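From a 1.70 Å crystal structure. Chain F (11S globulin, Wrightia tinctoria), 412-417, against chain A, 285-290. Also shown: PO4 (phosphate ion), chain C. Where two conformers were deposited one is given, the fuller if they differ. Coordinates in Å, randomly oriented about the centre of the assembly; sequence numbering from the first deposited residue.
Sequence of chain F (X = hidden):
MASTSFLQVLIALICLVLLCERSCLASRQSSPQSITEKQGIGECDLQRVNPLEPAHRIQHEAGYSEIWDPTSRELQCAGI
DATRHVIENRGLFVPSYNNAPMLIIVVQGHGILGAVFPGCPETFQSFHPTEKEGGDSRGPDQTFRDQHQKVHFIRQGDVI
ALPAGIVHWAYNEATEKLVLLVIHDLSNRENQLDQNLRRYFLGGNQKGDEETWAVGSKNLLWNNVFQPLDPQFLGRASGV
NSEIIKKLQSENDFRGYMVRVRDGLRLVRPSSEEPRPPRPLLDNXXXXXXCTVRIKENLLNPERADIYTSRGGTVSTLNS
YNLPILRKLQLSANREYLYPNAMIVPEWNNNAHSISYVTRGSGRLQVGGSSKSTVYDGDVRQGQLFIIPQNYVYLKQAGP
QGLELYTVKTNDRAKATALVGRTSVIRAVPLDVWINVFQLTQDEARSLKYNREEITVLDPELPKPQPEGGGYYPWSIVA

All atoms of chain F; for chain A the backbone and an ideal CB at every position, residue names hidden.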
# COMPACT_ATOMS: atom_id res chain seq x y z
N ASP F 412 -14.98 -0.67 5.98
CA ASP F 412 -14.60 -1.16 4.77
C ASP F 412 -14.61 -2.69 5.05
O ASP F 412 -14.15 -3.16 6.15
CB ASP F 412 -13.12 -0.69 4.46
CG ASP F 412 -12.63 -1.21 3.16
OD1 ASP F 412 -11.48 -1.62 3.06
OD2 ASP F 412 -13.39 -1.30 2.23
N ARG F 413 -15.23 -3.38 4.11
CA ARG F 413 -15.15 -4.85 4.08
C ARG F 413 -15.69 -5.45 5.40
O ARG F 413 -15.11 -6.35 6.00
CB ARG F 413 -13.73 -5.33 3.83
CG ARG F 413 -13.32 -5.11 2.40
CD ARG F 413 -11.84 -5.35 2.19
NE ARG F 413 -11.44 -4.61 0.98
CZ ARG F 413 -10.23 -4.56 0.46
NH1 ARG F 413 -9.23 -5.23 1.04
NH2 ARG F 413 -10.03 -3.79 -0.66
N ALA F 414 -16.83 -4.95 5.77
CA ALA F 414 -17.54 -5.40 6.94
C ALA F 414 -17.97 -6.84 6.73
O ALA F 414 -18.54 -7.22 5.68
CB ALA F 414 -18.77 -4.47 7.21
N LYS F 415 -17.67 -7.65 7.74
CA LYS F 415 -18.04 -9.04 7.69
C LYS F 415 -18.82 -9.50 8.90
O LYS F 415 -18.65 -8.96 10.02
CB LYS F 415 -16.79 -9.88 7.65
CG LYS F 415 -16.09 -9.81 6.30
CD LYS F 415 -14.79 -10.61 6.26
CE LYS F 415 -13.68 -9.86 6.96
NZ LYS F 415 -13.22 -8.67 6.17
N ALA F 416 -19.64 -10.49 8.66
CA ALA F 416 -20.38 -11.10 9.76
C ALA F 416 -19.90 -12.53 10.00
O ALA F 416 -19.31 -13.17 9.12
CB ALA F 416 -21.83 -11.04 9.45
N THR F 417 -20.19 -13.05 11.20
CA THR F 417 -19.85 -14.38 11.54
C THR F 417 -21.14 -15.12 11.83
O THR F 417 -21.99 -14.60 12.57
CB THR F 417 -18.99 -14.39 12.80
OG1 THR F 417 -17.75 -13.69 12.54
CG2 THR F 417 -18.67 -15.74 13.14
N UNK A 285 -18.53 -13.63 6.58
CA UNK A 285 -17.12 -14.01 6.37
C UNK A 285 -16.60 -13.57 4.99
O UNK A 285 -17.19 -12.68 4.36
CB UNK A 285 -16.96 -15.52 6.52
N UNK A 286 -15.50 -14.20 4.58
CA UNK A 286 -14.86 -13.97 3.29
C UNK A 286 -15.81 -14.10 2.08
O UNK A 286 -15.63 -13.42 1.05
CB UNK A 286 -13.70 -14.95 3.13
N UNK A 287 -16.85 -14.93 2.23
CA UNK A 287 -17.90 -15.08 1.23
C UNK A 287 -18.62 -13.81 0.83
O UNK A 287 -19.18 -13.77 -0.27
CB UNK A 287 -18.94 -16.08 1.75
N UNK A 288 -18.65 -12.83 1.75
CA UNK A 288 -19.25 -11.50 1.52
C UNK A 288 -18.31 -10.49 0.91
O UNK A 288 -18.77 -9.40 0.53
CB UNK A 288 -19.78 -10.93 2.84
N UNK A 289 -17.01 -10.78 0.86
CA UNK A 289 -16.06 -9.73 0.48
C UNK A 289 -15.25 -10.20 -0.75
O UNK A 289 -15.73 -9.96 -1.88
CB UNK A 289 -15.13 -9.39 1.65
N UNK A 290 -14.15 -10.92 -0.51
CA UNK A 290 -13.25 -11.39 -1.53
C UNK A 290 -13.99 -12.20 -2.58
O UNK A 290 -13.79 -12.06 -3.81
CB UNK A 290 -12.13 -12.22 -0.90
P PO4 C . -11.14 -9.37 3.27
O1 PO4 C . -10.84 -10.60 2.40
O2 PO4 C . -12.62 -9.28 3.48
O3 PO4 C . -10.32 -9.52 4.58
O4 PO4 C . -10.53 -8.18 2.52

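Position 285 lies against the start of the chain F strand. Its backbone N is 2.7 Å from A416(F) O and donates a hydrogen bond to it. CA-to-CB points away from chain F, and the ideal CB is 4.2 Å from A416(F) O and 5.4 Å from K415(F) CD. Chain F sets no size limit here, and many residues would suit, glycine among them. The deposited residue is G285(A). Its work is done by the backbone: N bonds to chain F, and G285(A) O packs 3.6 Å from K415(F) CG.

Position 286 also points its CB away. The phi/psi of -54/-28 fits a 3-10 turn. The ideal CB is 5.5 Å from K415(F) CD, so a long or flat side chain could still reach back to the lysine methylenes. Leucine, methionine or an aromatic would all be plausible. It is Y286(A). Y286(A) CD1 comes to 4.2 Å from K415(F) CD and 3.5 Å from phosphate O1.

Position 287 points sideways, and nothing of the chain F stretch lies within 5.5 Å of its ideal CB. Chain F sets little preference, and many residues would fit. It is E287(A), whose OE2 accepts a hydrogen bond from G285(A) N at 2.8 Å.

Position 288 points toward chain F. The ideal CB is 4.8 Å from A414(F) O and 5.2 Å from K415(F) CG. Beyond it lies the backbone N of A416(F), a donor in want of an acceptor. Glutamate or glutamine would suit, having an oxygen at the right reach. It is E288(A). A416(F) N donates to E288(A) OE1 at 2.8 Å, nearly straight at 171°. G285(A) N donates to the same E288(A) OE1, also at 2.8 Å, so one oxygen ties the turn to the strand. A water donates to both E288(A) OE2, at 2.8 Å, and A414(F) O, at 2.9 Å.

Position 289 also points toward chain F. Its ideal CB is 4.7 Å from R413(F) CG and 4.8 Å from K415(F) CG, with the phosphate close by. A small branched residue could pack on these methylenes, and a hydroxyl could also meet the phosphate: valine, serine or threonine. It is T289(A). T289(A) CG2 packs 3.7 Å from K415(F) CG, while T289(A) OG1 donates a very short 2.5 Å hydrogen bond to phosphate O2. K415(F) NZ donates to that same phosphate O2 at 2.8 Å, so the ion bridges the chains.

Position 290 points sideways, clear of the chain F stretch, and many residues would do. It is L290(A).

Chain A 285-290: GYEETL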
# COMPACT_ATOMS: atom_id res chain seq x y z
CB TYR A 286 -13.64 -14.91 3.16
CG TYR A 286 -12.53 -14.54 4.13
CD1 TYR A 286 -12.12 -13.22 4.27
CD2 TYR A 286 -11.93 -15.49 4.94
CE1 TYR A 286 -11.12 -12.88 5.17
CE2 TYR A 286 -10.92 -15.16 5.83
CZ TYR A 286 -10.53 -13.86 5.94
OH TYR A 286 -9.54 -13.55 6.82
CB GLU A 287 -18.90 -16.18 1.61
CG GLU A 287 -19.93 -15.85 2.66
CD GLU A 287 -19.37 -15.66 4.07
OE1 GLU A 287 -18.22 -15.98 4.41
OE2 GLU A 287 -20.15 -15.16 4.86
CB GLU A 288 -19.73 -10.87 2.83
CG GLU A 288 -20.62 -11.71 3.73
CD GLU A 288 -20.71 -11.09 5.13
OE1 GLU A 288 -19.79 -11.25 5.95
OE2 GLU A 288 -21.70 -10.43 5.40
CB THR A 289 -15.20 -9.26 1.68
OG1 THR A 289 -14.43 -10.35 2.21
CG2 THR A 289 -16.09 -8.63 2.80
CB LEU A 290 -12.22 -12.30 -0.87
CG LEU A 290 -11.05 -12.74 -1.72
CD1 LEU A 290 -10.44 -11.62 -2.56
CD2 LEU A 290 -10.04 -13.34 -0.75
O HOH W 1 -21.28 -7.86 6.44
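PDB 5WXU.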